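Local coordinates for protein predicted sugar phosphatases of the HAD superfamily (Cytophaga hutchinsonii, PDB 2HX1) that probably hydrolyses phosphate esters of sugars as a magnesium-dependent phosphatase of the HAD superfamily, at residues 22-27 against 229-234. Residues are numbered along the deposited sequence; the frame is centred on the assembly and turned at random.
Sequences FGVLKT and LMVGDT. With MG (magnesium ion), chain E.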
loop_
_atom_site.group_PDB
_atom_site.type_symbol
_atom_site.label_atom_id
_atom_site.label_comp_id
_atom_site.label_asym_id
_atom_site.label_seq_id
_atom_site.Cartn_x
_atom_site.Cartn_y
_atom_site.Cartn_z
ATOM N N PHE A 22 8.365 6.797 25.418
ATOM C CA PHE A 22 7.455 7.853 24.983
ATOM C C PHE A 22 5.998 7.379 24.956
ATOM O O PHE A 22 5.679 6.302 24.416
ATOM C CB PHE A 22 7.882 8.459 23.636
ATOM C CG PHE A 22 8.948 9.520 23.753
ATOM C CD1 PHE A 22 8.625 10.813 24.141
ATOM C CD2 PHE A 22 10.286 9.231 23.461
ATOM C CE1 PHE A 22 9.623 11.805 24.253
ATOM C CE2 PHE A 22 11.281 10.219 23.565
ATOM C CZ PHE A 22 10.944 11.503 23.953
ATOM N N GLY A 23 5.140 8.180 25.581
ATOM C CA GLY A 23 3.723 7.885 25.753
ATOM C C GLY A 23 3.380 7.112 26.997
ATOM O O GLY A 23 2.192 6.855 27.266
ATOM N N VAL A 24 4.415 6.731 27.735
ATOM C CA VAL A 24 4.314 5.860 28.902
ATOM C C VAL A 24 5.018 6.488 30.120
ATOM O O VAL A 24 4.421 6.622 31.187
ATOM C CB VAL A 24 4.948 4.491 28.590
ATOM C CG1 VAL A 24 4.866 3.544 29.790
ATOM C CG2 VAL A 24 4.276 3.857 27.329
ATOM N N LEU A 25 6.283 6.841 29.966
ATOM C CA LEU A 25 7.073 7.441 31.048
ATOM C C LEU A 25 7.185 8.948 30.884
ATOM O O LEU A 25 7.345 9.674 31.865
ATOM C CB LEU A 25 8.491 6.878 31.081
ATOM C CG LEU A 25 8.687 5.383 31.324
ATOM C CD1 LEU A 25 10.185 5.074 31.321
ATOM C CD2 LEU A 25 8.017 4.931 32.609
ATOM N N LYS A 26 7.127 9.405 29.640
ATOM C CA LYS A 26 7.312 10.815 29.326
ATOM C C LYS A 26 6.605 11.154 28.023
ATOM O O LYS A 26 6.228 10.254 27.264
ATOM C CB LYS A 26 8.805 11.154 29.260
ATOM C CG LYS A 26 9.583 10.413 28.186
ATOM C CD LYS A 26 11.055 10.823 28.227
ATOM C CE LYS A 26 11.866 10.162 27.136
ATOM N NZ LYS A 26 13.216 10.779 26.982
ATOM N N THR A 27 6.416 12.457 27.796
ATOM C CA THR A 27 5.685 12.995 26.643
ATOM C C THR A 27 6.416 14.236 26.144
ATOM O O THR A 27 7.557 14.483 26.549
ATOM C CB THR A 27 4.259 13.403 26.993
ATOM O OG1 THR A 27 4.278 14.379 28.058
ATOM C CG2 THR A 27 3.455 12.196 27.405
ATOM N N LEU A 229 6.218 -8.266 32.041
ATOM C CA LEU A 229 5.153 -7.367 31.523
ATOM C C LEU A 229 5.728 -6.260 30.611
ATOM O O LEU A 229 6.566 -5.467 31.045
ATOM C CB LEU A 229 4.383 -6.761 32.701
ATOM C CG LEU A 229 3.174 -5.906 32.355
ATOM C CD1 LEU A 229 2.143 -6.721 31.604
ATOM C CD2 LEU A 229 2.585 -5.214 33.589
HETATM N N MSE A 230 5.303 -6.244 29.345
HETATM C CA MSE A 230 5.661 -5.165 28.417
HETATM C C MSE A 230 4.598 -4.093 28.524
HETATM O O MSE A 230 3.428 -4.362 28.288
HETATM C CB MSE A 230 5.751 -5.638 26.957
HETATM C CG MSE A 230 5.852 -4.473 25.928
HETATM SE SE MSE A 230 7.637 -3.701 25.946
HETATM C CE MSE A 230 7.432 -1.793 25.671
ATOM N N VAL A 231 5.015 -2.872 28.839
ATOM C CA VAL A 231 4.095 -1.738 29.050
ATOM C C VAL A 231 4.260 -0.724 27.929
ATOM O O VAL A 231 5.347 -0.169 27.723
ATOM C CB VAL A 231 4.368 -1.091 30.455
ATOM C CG1 VAL A 231 3.457 0.100 30.694
ATOM C CG2 VAL A 231 4.209 -2.164 31.572
ATOM N N GLY A 232 3.203 -0.482 27.171
ATOM C CA GLY A 232 3.301 0.460 26.052
ATOM C C GLY A 232 2.019 1.173 25.680
ATOM O O GLY A 232 0.931 0.786 26.122
ATOM N N ASP A 233 2.162 2.210 24.858
ATOM C CA ASP A 233 1.013 3.000 24.388
ATOM C C ASP A 233 0.623 2.735 22.945
ATOM O O ASP A 233 -0.395 3.253 22.482
ATOM C CB ASP A 233 1.259 4.497 24.583
ATOM C CG ASP A 233 2.421 5.002 23.750
ATOM O OD1 ASP A 233 3.494 4.357 23.806
ATOM O OD2 ASP A 233 2.258 6.017 23.023
ATOM N N THR A 234 1.400 1.915 22.241
ATOM C CA THR A 234 1.222 1.681 20.805
ATOM C C THR A 234 1.024 0.208 20.500
ATOM O O THR A 234 1.873 -0.615 20.861
ATOM C CB THR A 234 2.441 2.210 20.046
ATOM O OG1 THR A 234 2.638 3.580 20.405
ATOM C CG2 THR A 234 2.255 2.097 18.501
HETATM MG MG MG E . 5.363 4.872 23.037
HETATM O O HOH W 1 4.704 6.313 21.820
HETATM O O HOH W 2 5.186 3.217 21.676
HETATM O O HOH W 3 7.290 5.153 22.392
#
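The backbone of Gly-23 and Val-24 runs past that of Asp-233 and Gly-232, with the CA atoms of Gly-23 and Asp-233 5.8 Å apart, where strand 228-232 ends and the loop of 22-25 curls beside it. A magnesium ion joins the two: Phe-22 O binds it at 2.0 Å and Asp-233 OD1 at 2.1 Å. These two oxygens, 3.0 Å from each other, are held close by the shared metal. Three waters and Asp-20 complete six ligands. Asp-233 binds through one oxygen only; chi1 of 64° turns its carboxylate toward Phe-22 and Gly-23, bringing OD1 to the metal. OD2, 3.3 Å from the magnesium, accepts a hydrogen bond from a metal-bound water and another from Asn-256 N. Together with the metal bond, these hold the carboxylate's rotation. OD2 also lies 3.6 Å from Gly-23 CA, whose positive phi (89°) suits glycine. Next to the metal site, Val-24 turns CG2 against Gly-232 CA and the Asp-233 backbone N, while CG1, anti to its own N, meets Val-231 CG1 at 3.8 Å; Val-252 packs on both valines. Aspartate carboxylates and a backbone carbonyl around magnesium at the strand ends match the HAD catalytic site, consistent with a metal that would offset negative charge as a phosphate binds.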